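Local coordinates for protein short-chain-enoyl-CoA hydratase (Clostridium acetobutylicum, PDB 5Z7R) that catalyses the reversible hydration of crotonyl-CoA and other short-chain enoyl-CoA thioesters, hexenoyl-CoA being the longest accepted, in butanoate metabolism, at residues V17-P22 against K34-V39; Y38-I43 against N87-R92; L93-K98 against A213-M218; C119-A124 against K193-K198. All blocks are in the same frame, centred on the assembly; numbering follows the deposited sequence.

Contact 1 of 4, residues V17-P22 against K34-V39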
loop_
_atom_site.group_PDB
_atom_site.type_symbol
_atom_site.label_atom_id
_atom_site.label_comp_id
_atom_site.label_asym_id
_atom_site.label_seq_id
_atom_site.Cartn_x
_atom_site.Cartn_y
_atom_site.Cartn_z
ATOM N N VAL A 17 18.078 -18.039 23.445
ATOM C CA VAL A 17 16.992 -17.704 24.313
ATOM C C VAL A 17 16.168 -18.938 24.305
ATOM O O VAL A 17 15.861 -19.468 23.242
ATOM C CB VAL A 17 16.209 -16.503 23.769
ATOM C CG1 VAL A 17 15.000 -16.176 24.625
ATOM C CG2 VAL A 17 17.107 -15.281 23.682
ATOM N N THR A 18 15.826 -19.420 25.482
ATOM C CA THR A 18 15.122 -20.686 25.594
ATOM C C THR A 18 13.939 -20.460 26.457
ATOM O O THR A 18 14.084 -20.037 27.606
ATOM C CB THR A 18 15.977 -21.801 26.266
ATOM O OG1 THR A 18 17.208 -22.005 25.549
ATOM C CG2 THR A 18 15.227 -23.057 26.301
ATOM N N ILE A 19 12.765 -20.740 25.936
ATOM C CA ILE A 19 11.590 -20.699 26.779
ATOM C C ILE A 19 11.544 -22.009 27.534
ATOM O O ILE A 19 11.637 -23.079 26.932
ATOM C CB ILE A 19 10.306 -20.489 25.991
ATOM C CG1 ILE A 19 10.276 -19.047 25.485
ATOM C CG2 ILE A 19 9.102 -20.773 26.882
ATOM C CD1 ILE A 19 9.580 -18.888 24.163
ATOM N N ASN A 20 11.373 -21.895 28.852
ATOM C CA ASN A 20 11.578 -23.000 29.774
ATOM C C ASN A 20 10.433 -23.130 30.773
ATOM O O ASN A 20 10.565 -22.702 31.907
ATOM C CB ASN A 20 12.921 -22.772 30.474
ATOM C CG ASN A 20 13.280 -23.866 31.467
ATOM O OD1 ASN A 20 12.725 -24.977 31.461
ATOM N ND2 ASN A 20 14.223 -23.548 32.337
ATOM N N ARG A 21 9.302 -23.676 30.328
ATOM C CA ARG A 21 8.207 -24.097 31.223
ATOM C C ARG A 21 7.887 -25.549 30.924
ATOM O O ARG A 21 6.809 -25.853 30.406
ATOM C CB ARG A 21 6.956 -23.236 31.081
ATOM C CG ARG A 21 7.096 -21.806 31.611
ATOM C CD ARG A 21 5.790 -21.033 31.393
ATOM N NE ARG A 21 4.618 -21.634 32.059
ATOM C CZ ARG A 21 3.341 -21.490 31.675
ATOM N NH1 ARG A 21 3.028 -20.785 30.588
ATOM N NH2 ARG A 21 2.357 -22.070 32.370
ATOM N N PRO A 22 8.826 -26.453 31.293
ATOM C CA PRO A 22 8.848 -27.870 30.915
ATOM C C PRO A 22 7.537 -28.560 31.162
ATOM O O PRO A 22 7.066 -29.303 30.302
ATOM C CB PRO A 22 9.926 -28.464 31.830
ATOM C CG PRO A 22 10.864 -27.332 32.072
ATOM C CD PRO A 22 9.965 -26.124 32.181
ATOM N N LYS A 34 5.992 -11.013 28.956
ATOM C CA LYS A 34 6.650 -9.898 29.630
ATOM C C LYS A 34 8.161 -10.115 29.727
ATOM O O LYS A 34 8.950 -9.247 29.357
ATOM C CB LYS A 34 6.028 -9.696 31.016
ATOM C CG LYS A 34 4.660 -9.006 30.991
ATOM C CD LYS A 34 4.655 -7.685 31.756
ATOM C CE LYS A 34 4.712 -7.918 33.270
ATOM N NZ LYS A 34 5.176 -6.716 34.028
ATOM N N GLU A 35 8.562 -11.291 30.201
ATOM C CA GLU A 35 9.982 -11.629 30.276
ATOM C C GLU A 35 10.648 -11.630 28.878
ATOM O O GLU A 35 11.812 -11.232 28.721
ATOM C CB GLU A 35 10.144 -12.988 30.973
ATOM C CG GLU A 35 9.734 -12.989 32.449
ATOM C CD GLU A 35 9.825 -14.354 33.132
ATOM O OE1 GLU A 35 10.873 -15.044 33.009
ATOM O OE2 GLU A 35 8.845 -14.721 33.819
ATOM N N MET A 36 9.897 -12.051 27.857
ATOM C CA MET A 36 10.425 -12.125 26.489
ATOM C C MET A 36 10.787 -10.728 26.019
ATOM O O MET A 36 11.883 -10.477 25.484
ATOM C CB MET A 36 9.384 -12.744 25.577
ATOM C CG MET A 36 9.891 -13.190 24.215
ATOM S SD MET A 36 11.243 -14.387 24.236
ATOM C CE MET A 36 10.533 -15.568 25.348
ATOM N N ASP A 37 9.879 -9.807 26.292
ATOM C CA ASP A 37 10.070 -8.409 25.931
ATOM C C ASP A 37 11.285 -7.827 26.641
ATOM O O ASP A 37 12.119 -7.101 26.045
ATOM C CB ASP A 37 8.802 -7.624 26.275
ATOM C CG ASP A 37 8.800 -6.231 25.678
ATOM O OD1 ASP A 37 9.070 -6.076 24.473
ATOM O OD2 ASP A 37 8.557 -5.278 26.427
ATOM N N TYR A 38 11.425 -8.198 27.909
ATOM C CA TYR A 38 12.581 -7.793 28.667
ATOM C C TYR A 38 13.861 -8.375 28.036
ATOM O O TYR A 38 14.871 -7.634 27.849
ATOM C CB TYR A 38 12.416 -8.152 30.161
ATOM C CG TYR A 38 13.699 -7.989 30.944
ATOM C CD1 TYR A 38 14.606 -9.053 31.034
ATOM C CD2 TYR A 38 14.034 -6.774 31.564
ATOM C CE1 TYR A 38 15.800 -8.925 31.714
ATOM C CE2 TYR A 38 15.242 -6.636 32.247
ATOM C CZ TYR A 38 16.119 -7.726 32.322
ATOM O OH TYR A 38 17.328 -7.661 32.989
ATOM N N VAL A 39 13.846 -9.668 27.670
ATOM C CA VAL A 39 15.108 -10.246 27.166
ATOM C C VAL A 39 15.367 -9.678 25.800
ATOM O O VAL A 39 16.526 -9.392 25.471
ATOM C CB VAL A 39 15.287 -11.812 27.248
ATOM C CG1 VAL A 39 14.236 -12.490 28.122
ATOM C CG2 VAL A 39 15.398 -12.498 25.887
#
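In the beta-alpha-beta unit formed by strand 14-19, helix 30-45 and strand 51-56, Val-17 and Ile-19 meet Met-36 and Val-39 where the helix lies over the sheet. The short strand and helix segments run antiparallel, at 178° with their axes 10.8 Å apart, and all four touching residues are buried. Met-36 reaches into that gap. Its CG is anti to the backbone N, and bends at chi2 (58°) and chi3 (51°) fold the thioether back, bringing the terminal methyl across Ile-19 at about a right angle. Met-36 CE lies 3.5 Å from Ile-19 CG1, tighter than usual van der Waals contact, and 3.7 Å from Ile-19 CD1. The sulfur lies against Val-17, two residues back on the strand, with Met-36 SD 4.2 Å from Val-17 CG1. One turn on, Val-39 and Val-17 reach toward each other tip to tip: Val-39 CG2 is 3.9 Å from Val-17 CG1 and equally 3.9 Å from Val-17 CG2. Val-39 CG1 sits too near its own helix backbone in the model, so the placing of this side chain deserves less weight. Val-6 of strand 6-11 touches both valines, while backbone bonds from Val-17 to Ile-53 and Thr-55 tie the strand to 51-56. No hydrogen bond crosses the interface, a wholly apolar seam typical of a helix packed on the sheet of the crotonase fold.

Contact 2 of 4, residues Y38-I43 against N87-R92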
loop_
_atom_site.group_PDB
_atom_site.type_symbol
_atom_site.label_atom_id
_atom_site.label_comp_id
_atom_site.label_asym_id
_atom_site.label_seq_id
_atom_site.Cartn_x
_atom_site.Cartn_y
_atom_site.Cartn_z
ATOM N N TYR A 38 11.425 -8.198 27.909
ATOM C CA TYR A 38 12.581 -7.793 28.667
ATOM C C TYR A 38 13.861 -8.375 28.036
ATOM O O TYR A 38 14.871 -7.634 27.849
ATOM C CB TYR A 38 12.416 -8.152 30.161
ATOM C CG TYR A 38 13.699 -7.989 30.944
ATOM C CD1 TYR A 38 14.606 -9.053 31.034
ATOM C CD2 TYR A 38 14.034 -6.774 31.564
ATOM C CE1 TYR A 38 15.800 -8.925 31.714
ATOM C CE2 TYR A 38 15.242 -6.636 32.247
ATOM C CZ TYR A 38 16.119 -7.726 32.322
ATOM O OH TYR A 38 17.328 -7.661 32.989
ATOM N N VAL A 39 13.846 -9.668 27.670
ATOM C CA VAL A 39 15.108 -10.246 27.166
ATOM C C VAL A 39 15.367 -9.678 25.800
ATOM O O VAL A 39 16.526 -9.392 25.471
ATOM C CB VAL A 39 15.287 -11.812 27.248
ATOM C CG1 VAL A 39 14.236 -12.490 28.122
ATOM C CG2 VAL A 39 15.398 -12.498 25.887
ATOM N N ILE A 40 14.303 -9.460 25.017
ATOM C CA ILE A 40 14.507 -8.839 23.718
ATOM C C ILE A 40 15.182 -7.497 23.933
ATOM O O ILE A 40 16.221 -7.223 23.316
ATOM C CB ILE A 40 13.208 -8.660 22.906
ATOM C CG1 ILE A 40 12.635 -10.019 22.499
ATOM C CG2 ILE A 40 13.477 -7.823 21.653
ATOM C CD1 ILE A 40 11.136 -10.042 22.350
ATOM N N GLY A 41 14.650 -6.686 24.846
ATOM C CA GLY A 41 15.260 -5.377 25.124
ATOM C C GLY A 41 16.690 -5.496 25.617
ATOM O O GLY A 41 17.579 -4.666 25.280
ATOM N N GLU A 42 16.918 -6.525 26.424
ATOM C CA GLU A 42 18.283 -6.876 26.845
ATOM C C GLU A 42 19.175 -7.207 25.646
ATOM O O GLU A 42 20.291 -6.719 25.561
ATOM C CB GLU A 42 18.236 -8.060 27.825
ATOM C CG GLU A 42 19.328 -8.093 28.882
ATOM C CD GLU A 42 19.267 -6.956 29.891
ATOM O OE1 GLU A 42 18.158 -6.466 30.201
ATOM O OE2 GLU A 42 20.361 -6.572 30.372
ATOM N N ILE A 43 18.695 -8.001 24.687
ATOM C CA ILE A 43 19.539 -8.299 23.509
ATOM C C ILE A 43 19.717 -7.047 22.661
ATOM O O ILE A 43 20.793 -6.812 22.092
ATOM C CB ILE A 43 18.966 -9.444 22.678
ATOM C CG1 ILE A 43 19.081 -10.747 23.470
ATOM C CG2 ILE A 43 19.668 -9.552 21.314
ATOM C CD1 ILE A 43 17.976 -11.744 23.193
ATOM N N ASN A 87 1.192 -9.398 20.154
ATOM C CA ASN A 87 1.694 -8.857 18.877
ATOM C C ASN A 87 2.785 -7.802 19.020
ATOM O O ASN A 87 3.748 -7.743 18.226
ATOM C CB ASN A 87 0.536 -8.281 18.075
ATOM C CG ASN A 87 -0.089 -9.300 17.184
ATOM O OD1 ASN A 87 0.570 -9.809 16.285
ATOM N ND2 ASN A 87 -1.348 -9.617 17.417
ATOM N N LYS A 88 2.638 -6.961 20.030
ATOM C CA LYS A 88 3.660 -5.969 20.256
ATOM C C LYS A 88 4.992 -6.653 20.627
ATOM O O LYS A 88 6.052 -6.230 20.190
ATOM C CB LYS A 88 3.226 -4.975 21.332
ATOM C CG LYS A 88 4.184 -3.808 21.460
ATOM C CD LYS A 88 3.525 -2.552 22.046
ATOM C CE LYS A 88 3.111 -2.730 23.499
ATOM N NZ LYS A 88 4.187 -3.356 24.332
ATOM N N VAL A 89 4.927 -7.706 21.433
ATOM C CA VAL A 89 6.132 -8.431 21.803
ATOM C C VAL A 89 6.724 -9.139 20.571
ATOM O O VAL A 89 7.884 -9.007 20.260
ATOM C CB VAL A 89 5.869 -9.483 22.907
ATOM C CG1 VAL A 89 7.116 -10.312 23.102
ATOM C CG2 VAL A 89 5.471 -8.817 24.219
ATOM N N PHE A 90 5.897 -9.890 19.875
ATOM C CA PHE A 90 6.339 -10.587 18.646
ATOM C C PHE A 90 6.842 -9.682 17.515
ATOM O O PHE A 90 7.789 -10.021 16.824
ATOM C CB PHE A 90 5.187 -11.430 18.162
ATOM C CG PHE A 90 4.916 -12.606 19.032
ATOM C CD1 PHE A 90 5.512 -12.715 20.296
ATOM C CD2 PHE A 90 4.092 -13.624 18.588
ATOM C CE1 PHE A 90 5.250 -13.795 21.102
ATOM C CE2 PHE A 90 3.834 -14.716 19.394
ATOM C CZ PHE A 90 4.404 -14.797 20.654
ATOM N N ARG A 91 6.220 -8.518 17.348
ATOM C CA ARG A 91 6.653 -7.550 16.345
ATOM C C ARG A 91 8.011 -6.994 16.683
ATOM O O ARG A 91 8.800 -6.683 15.774
ATOM C CB ARG A 91 5.652 -6.397 16.243
ATOM C CG ARG A 91 6.034 -5.341 15.242
ATOM C CD ARG A 91 6.116 -5.968 13.850
ATOM N NE ARG A 91 6.080 -4.938 12.826
ATOM C CZ ARG A 91 6.754 -4.965 11.675
ATOM N NH1 ARG A 91 6.640 -3.930 10.837
ATOM N NH2 ARG A 91 7.509 -5.997 11.336
ATOM N N ARG A 92 8.301 -6.867 17.981
ATOM C CA ARG A 92 9.595 -6.332 18.413
ATOM C C ARG A 92 10.709 -7.321 18.077
ATOM O O ARG A 92 11.816 -6.921 17.674
ATOM C CB ARG A 92 9.591 -6.063 19.914
ATOM C CG ARG A 92 10.829 -5.309 20.419
ATOM C CD ARG A 92 10.656 -5.036 21.901
ATOM N NE ARG A 92 11.759 -4.302 22.529
ATOM C CZ ARG A 92 11.742 -3.943 23.809
ATOM N NH1 ARG A 92 10.700 -4.266 24.566
ATOM N NH2 ARG A 92 12.765 -3.299 24.337
#
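From CB outward, the Arg-92 side chain runs toward Ile-40 and Gly-41. Arg-92 CB is still 4.6 Å from Ile-40 CG2. With CG anti to the backbone N (chi1 -171°) and the chain extended from there to NE, three successive atoms pass along one methyl: Arg-92 CG is 3.9 Å from Ile-40 CG2, CD lies 4.0 Å from that same CG2, and NE also keeps 4.0 Å from it. The two side chains thus slide past each other in opposite directions. Here helix 30-45 and helix 76-95 of the crotonase fold pack side by side, the short segments crossing at 25° with axes 10.5 Å apart. On the buried side of the arginine, Ile-40 CD1 reaches Val-89 CG1 at 4.1 Å; Ile-40 and Val-89 are both buried, whereas Arg-92 is partly exposed. Farther out, the guanidinium lies across the backbone of Gly-41, whose N stands over one face, offset toward the rim. Because glycine carries no side chain, Arg-92 NH2 can come to 3.3 Å from Gly-41 CA. The charged end has two partners on helix 30-45, where Arg-92 NH1 forms a salt bridge with Asp-37 OD1 and Arg-92 NH2 forms another with Glu-44 OE1.

Contact 3 of 4, residues L93-K98 against A213-M218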
loop_
_atom_site.group_PDB
_atom_site.type_symbol
_atom_site.label_atom_id
_atom_site.label_comp_id
_atom_site.label_asym_id
_atom_site.label_seq_id
_atom_site.Cartn_x
_atom_site.Cartn_y
_atom_site.Cartn_z
ATOM N N LEU A 93 10.392 -8.599 18.249
ATOM C CA LEU A 93 11.276 -9.678 17.867
ATOM C C LEU A 93 11.533 -9.684 16.343
ATOM O O LEU A 93 12.698 -9.814 15.885
ATOM C CB LEU A 93 10.677 -11.012 18.303
ATOM C CG LEU A 93 11.591 -12.225 18.163
ATOM C CD1 LEU A 93 12.716 -12.186 19.194
ATOM C CD2 LEU A 93 10.819 -13.511 18.351
ATOM N N GLU A 94 10.458 -9.504 15.571
ATOM C CA GLU A 94 10.549 -9.521 14.096
ATOM C C GLU A 94 11.444 -8.414 13.621
ATOM O O GLU A 94 12.251 -8.618 12.710
ATOM C CB GLU A 94 9.144 -9.384 13.505
ATOM C CG GLU A 94 9.027 -9.403 12.001
ATOM C CD GLU A 94 7.605 -9.542 11.626
ATOM O OE1 GLU A 94 7.244 -10.637 11.189
ATOM O OE2 GLU A 94 6.805 -8.597 11.881
ATOM N N LEU A 95 11.366 -7.250 14.275
ATOM C CA LEU A 95 12.125 -6.068 13.823
ATOM C C LEU A 95 13.496 -5.975 14.445
ATOM O O LEU A 95 14.342 -5.175 13.985
ATOM C CB LEU A 95 11.343 -4.779 14.157
ATOM C CG LEU A 95 10.093 -4.572 13.308
ATOM C CD1 LEU A 95 9.185 -3.486 13.873
ATOM C CD2 LEU A 95 10.513 -4.243 11.865
ATOM N N LEU A 96 13.710 -6.741 15.520
ATOM C CA LEU A 96 14.996 -6.742 16.228
ATOM C C LEU A 96 16.153 -6.681 15.257
ATOM O O LEU A 96 16.263 -7.506 14.354
ATOM C CB LEU A 96 15.108 -8.019 17.078
ATOM C CG LEU A 96 16.449 -8.303 17.759
ATOM C CD1 LEU A 96 16.900 -7.077 18.535
ATOM C CD2 LEU A 96 16.323 -9.511 18.675
ATOM N N GLU A 97 17.051 -5.742 15.460
ATOM C CA GLU A 97 18.134 -5.534 14.519
ATOM C C GLU A 97 19.284 -6.563 14.534
ATOM O O GLU A 97 20.267 -6.381 13.875
ATOM C CB GLU A 97 18.663 -4.106 14.681
ATOM C CG GLU A 97 17.578 -3.053 14.431
ATOM C CD GLU A 97 18.071 -1.853 13.631
ATOM O OE1 GLU A 97 17.562 -1.633 12.480
ATOM O OE2 GLU A 97 18.962 -1.140 14.175
ATOM N N LYS A 98 19.147 -7.661 15.245
ATOM C CA LYS A 98 19.965 -8.843 14.971
ATOM C C LYS A 98 19.055 -9.948 14.422
ATOM O O LYS A 98 17.912 -10.048 14.815
ATOM C CB LYS A 98 20.713 -9.374 16.215
ATOM C CG LYS A 98 20.684 -8.535 17.494
ATOM C CD LYS A 98 21.575 -7.309 17.457
ATOM C CE LYS A 98 21.598 -6.617 18.820
ATOM N NZ LYS A 98 22.793 -5.742 19.013
ATOM N N ALA A 213 16.070 -3.506 5.375
ATOM C CA ALA A 213 15.592 -3.356 4.028
ATOM C C ALA A 213 14.600 -4.465 3.649
ATOM O O ALA A 213 13.614 -4.211 2.970
ATOM C CB ALA A 213 16.763 -3.283 3.067
ATOM N N ILE A 214 14.815 -5.682 4.111
ATOM C CA ILE A 214 13.914 -6.779 3.774
ATOM C C ILE A 214 12.582 -6.609 4.491
ATOM O O ILE A 214 11.527 -6.850 3.906
ATOM C CB ILE A 214 14.519 -8.146 4.118
ATOM C CG1 ILE A 214 15.742 -8.392 3.250
ATOM C CG2 ILE A 214 13.497 -9.255 3.917
ATOM C CD1 ILE A 214 16.629 -9.551 3.705
ATOM N N ASN A 215 12.619 -6.180 5.751
ATOM C CA ASN A 215 11.402 -6.004 6.525
ATOM C C ASN A 215 10.603 -4.846 6.002
ATOM O O ASN A 215 9.398 -4.972 5.823
ATOM C CB ASN A 215 11.684 -5.760 8.026
ATOM C CG ASN A 215 11.920 -7.058 8.794
ATOM O OD1 ASN A 215 11.344 -8.121 8.463
ATOM N ND2 ASN A 215 12.720 -6.975 9.862
ATOM N N ARG A 216 11.263 -3.730 5.746
ATOM C CA ARG A 216 10.528 -2.494 5.446
ATOM C C ARG A 216 10.143 -2.416 3.955
ATOM O O ARG A 216 8.984 -2.114 3.611
ATOM C CB ARG A 216 11.298 -1.252 5.889
ATOM C CG ARG A 216 12.034 -1.417 7.216
ATOM C CD ARG A 216 11.573 -0.614 8.413
ATOM N NE ARG A 216 10.343 -0.992 9.071
ATOM C CZ ARG A 216 10.051 -0.841 10.367
ATOM N NH1 ARG A 216 8.839 -1.151 10.773
ATOM N NH2 ARG A 216 10.927 -0.464 11.269
ATOM N N GLY A 217 11.093 -2.734 3.092
ATOM C CA GLY A 217 10.838 -2.881 1.679
ATOM C C GLY A 217 9.727 -3.851 1.333
ATOM O O GLY A 217 8.985 -3.635 0.385
ATOM N N MET A 218 9.546 -4.888 2.128
ATOM C CA MET A 218 8.523 -5.877 1.829
ATOM C C MET A 218 7.067 -5.360 2.033
ATOM O O MET A 218 6.059 -6.028 1.637
ATOM C CB MET A 218 8.800 -7.080 2.692
ATOM C CG MET A 218 8.186 -8.339 2.182
ATOM S SD MET A 218 8.922 -8.977 0.655
ATOM C CE MET A 218 7.901 -10.447 0.651
HETATM O O HOH W 1 14.000 -4.712 10.808
#
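Leu-95 and Arg-216 cross at about a right angle, and the leucine methyl CD2 sits over one face of the guanidinium, 3.6 Å above its plane and offset toward the rim. Leu-95 CD2 is 3.7 Å from both Arg-216 CZ and Arg-216 NH1, and NH2 is scarcely farther, as expected of a methyl above the group. Bends at chi2 (-113°) and chi3 (73°) turn the arginine chain back, so that its flat end rather than its aliphatic part meets the leucine. Beside this pair, Asn-215 points its side chain at the closing turn of helix 76-95. Asn-215 ND2 gives a weak hydrogen bond to Glu-94 O, 3.3 Å long and bent to 138° at the hydrogen. Asn-215 ND2 also donates to the oxygen of a water at 2.8 Å, and that water oxygen in turn donates a hydrogen bond to Leu-95 O, 3.2 Å away. One amide nitrogen therefore serves two consecutive carbonyls near the helix end, one directly and one through water. Asn-215 OD1 is hydrogen-bonded to Lys-159 NZ of the third subunit, a neighbouring copy, so both ends of the amide have partners. The Glu-94 carboxylate engages Arg-148 and Arg-91 instead. Helix 204-217 belongs to the C-terminal helical part that, in crotonases, packs against neighbouring subunits. Near Leu-95, Arg-216 NH1 approaches the like-charged Arg-91 NH1. The weak amide-to-carbonyl bond thus only supplements the water bridge and the methyl-over-guanidinium packing, and Asn-215 relies for its polar partners on the water and the neighbouring subunit's lysine as well.

Contact 4 of 4, residues C119-A124 against K193-K198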
loop_
_atom_site.group_PDB
_atom_site.type_symbol
_atom_site.label_atom_id
_atom_site.label_comp_id
_atom_site.label_asym_id
_atom_site.label_seq_id
_atom_site.Cartn_x
_atom_site.Cartn_y
_atom_site.Cartn_z
ATOM N N CYS A 119 10.260 -14.868 13.953
ATOM C CA CYS A 119 11.722 -14.829 13.731
ATOM C C CYS A 119 12.100 -14.747 12.244
ATOM O O CYS A 119 11.296 -15.024 11.353
ATOM C CB CYS A 119 12.377 -16.077 14.319
ATOM S SG CYS A 119 11.905 -16.449 16.020
ATOM N N ASP A 120 13.330 -14.359 11.989
ATOM C CA ASP A 120 13.855 -14.301 10.646
ATOM C C ASP A 120 13.857 -15.656 9.869
ATOM O O ASP A 120 13.363 -15.725 8.744
ATOM C CB ASP A 120 15.262 -13.724 10.712
ATOM C CG ASP A 120 15.267 -12.291 11.179
ATOM O OD1 ASP A 120 14.730 -11.455 10.438
ATOM O OD2 ASP A 120 15.802 -11.993 12.269
ATOM N N ILE A 121 14.402 -16.710 10.501
ATOM C CA ILE A 121 14.646 -18.017 9.915
ATOM C C ILE A 121 14.069 -19.101 10.818
ATOM O O ILE A 121 14.296 -19.102 12.028
ATOM C CB ILE A 121 16.159 -18.221 9.767
ATOM C CG1 ILE A 121 16.704 -17.281 8.699
ATOM C CG2 ILE A 121 16.504 -19.647 9.375
ATOM C CD1 ILE A 121 18.159 -16.925 8.883
ATOM N N ARG A 122 13.312 -20.019 10.251
ATOM C CA ARG A 122 12.813 -21.148 11.005
ATOM C C ARG A 122 13.503 -22.412 10.502
ATOM O O ARG A 122 13.728 -22.613 9.286
ATOM C CB ARG A 122 11.312 -21.328 10.814
ATOM C CG ARG A 122 10.458 -20.351 11.608
ATOM C CD ARG A 122 9.106 -19.993 10.962
ATOM N NE ARG A 122 9.239 -19.347 9.661
ATOM C CZ ARG A 122 9.794 -18.169 9.452
ATOM N NH1 ARG A 122 10.293 -17.452 10.460
ATOM N NH2 ARG A 122 9.863 -17.694 8.219
ATOM N N ILE A 123 13.791 -23.275 11.464
ATOM C CA ILE A 123 14.445 -24.534 11.251
ATOM C C ILE A 123 13.798 -25.452 12.270
ATOM O O ILE A 123 13.389 -25.007 13.334
ATOM C CB ILE A 123 15.962 -24.288 11.395
ATOM C CG1 ILE A 123 16.642 -24.547 10.063
ATOM C CG2 ILE A 123 16.629 -25.005 12.558
ATOM C CD1 ILE A 123 17.401 -23.334 9.573
ATOM N N ALA A 124 13.610 -26.705 11.928
ATOM C CA ALA A 124 12.828 -27.574 12.786
ATOM C C ALA A 124 13.501 -28.917 12.921
ATOM O O ALA A 124 14.341 -29.265 12.077
ATOM C CB ALA A 124 11.444 -27.757 12.224
ATOM N N LYS A 193 23.325 -23.139 15.236
ATOM C CA LYS A 193 24.562 -22.475 15.627
ATOM C C LYS A 193 25.455 -22.291 14.456
ATOM O O LYS A 193 26.154 -21.285 14.382
ATOM C CB LYS A 193 25.318 -23.208 16.760
ATOM C CG LYS A 193 24.637 -23.117 18.124
ATOM C CD LYS A 193 25.514 -23.466 19.323
ATOM C CE LYS A 193 24.798 -24.417 20.293
ATOM N NZ LYS A 193 24.891 -24.002 21.720
ATOM N N GLU A 194 25.446 -23.232 13.516
ATOM C CA GLU A 194 26.272 -23.024 12.334
ATOM C C GLU A 194 25.647 -21.969 11.422
ATOM O O GLU A 194 26.367 -21.123 10.873
ATOM C CB GLU A 194 26.649 -24.341 11.625
ATOM C CG GLU A 194 25.570 -25.060 10.833
ATOM C CD GLU A 194 25.749 -26.590 10.782
ATOM O OE1 GLU A 194 25.284 -27.208 9.785
ATOM O OE2 GLU A 194 26.316 -27.185 11.743
ATOM N N ILE A 195 24.317 -21.934 11.321
ATOM C CA ILE A 195 23.682 -20.781 10.643
ATOM C C ILE A 195 24.044 -19.475 11.373
ATOM O O ILE A 195 24.566 -18.564 10.778
ATOM C CB ILE A 195 22.161 -20.942 10.503
ATOM C CG1 ILE A 195 21.860 -22.088 9.551
ATOM C CG2 ILE A 195 21.525 -19.640 9.994
ATOM C CD1 ILE A 195 20.473 -22.676 9.707
ATOM N N ALA A 196 23.825 -19.420 12.675
ATOM C CA ALA A 196 24.146 -18.223 13.451
ATOM C C ALA A 196 25.582 -17.804 13.273
ATOM O O ALA A 196 25.886 -16.612 13.144
ATOM C CB ALA A 196 23.860 -18.469 14.909
ATOM N N ASN A 197 26.469 -18.802 13.224
ATOM C CA ASN A 197 27.901 -18.538 13.177
ATOM C C ASN A 197 28.343 -17.948 11.853
ATOM O O ASN A 197 29.123 -17.012 11.838
ATOM C CB ASN A 197 28.707 -19.794 13.578
ATOM C CG ASN A 197 28.518 -20.137 15.056
ATOM O OD1 ASN A 197 28.566 -19.251 15.920
ATOM N ND2 ASN A 197 28.272 -21.411 15.355
ATOM N N LYS A 198 27.825 -18.475 10.745
ATOM C CA LYS A 198 28.051 -17.837 9.445
ATOM C C LYS A 198 27.554 -16.411 9.519
ATOM O O LYS A 198 28.285 -15.494 9.174
ATOM C CB LYS A 198 27.356 -18.558 8.272
ATOM C CG LYS A 198 27.517 -20.062 8.293
ATOM C CD LYS A 198 27.211 -20.721 6.960
ATOM C CE LYS A 198 27.327 -22.257 7.033
ATOM N NZ LYS A 198 26.064 -22.943 7.469
#
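Two backbone carbonyls grip Arg-122 NH1: Cys-119 O, 2.8 Å away, and Ala-116 O near the end of helix 111-117. The bond to Cys-119 O is bent, 136° at the hydrogen; the acceptor lies in the guanidinium plane, whereas the donor stands 46° out of the carbonyl plane. Arg-122 NE binds Leu-178 O as well, so two of the three guanidinium nitrogens, NE and NH1, have backbone carbonyl partners. These bonds lie at the start of strand 121-125, one of the parallel strands in the central sheet of the crotonase fold, on which helix 188-201 packs. From the strand, Ile-121 and Ile-123, two residues apart, both direct their side chains toward the helix, where Ile-195 answers them. Backbone bonds of Ile-121 to Val-100 and Ala-102, and of Ile-123 to Ala-102 and Val-104, place the strand next to 100-104. All three isoleucines are buried, and no hydrogen bond crosses between strand and helix segments. Ile-101 and Lys-181 also touch Ile-195, while Gln-160 of the third subunit packs on both strand isoleucines, so the cluster lies near a subunit interface. Ile-123 and Ile-195 approach tip to tip, but their CD1 atoms are modelled closer than carbons can sit, which makes that spacing doubtful. The sounder evidence is looser: Ile-195 CG2, anti to its own backbone N, lies 4.5 Å from Ile-121 CD1.

Overall arrangement
Contacts 1 and 4 are fully buried and purely apolar across their segments, each laying a helix on the central sheet at separate strands, with centres about 18 Å apart. Contacts 2 and 3 are only partly buried, join helix to helix and bring in arginines. Helix 30-45 serves contacts 1 and 2, which meet directly through the Asp-37 to Arg-92 salt bridge; helix 76-95 serves contacts 2 and 3. Polar bonding across the segments appears in contact 3 alone, with its amide and water. Contacts 3 and 4 touch through Leu-93 and Cys-119, and both also border the third subunit, whereas contact 1 meets no other chain.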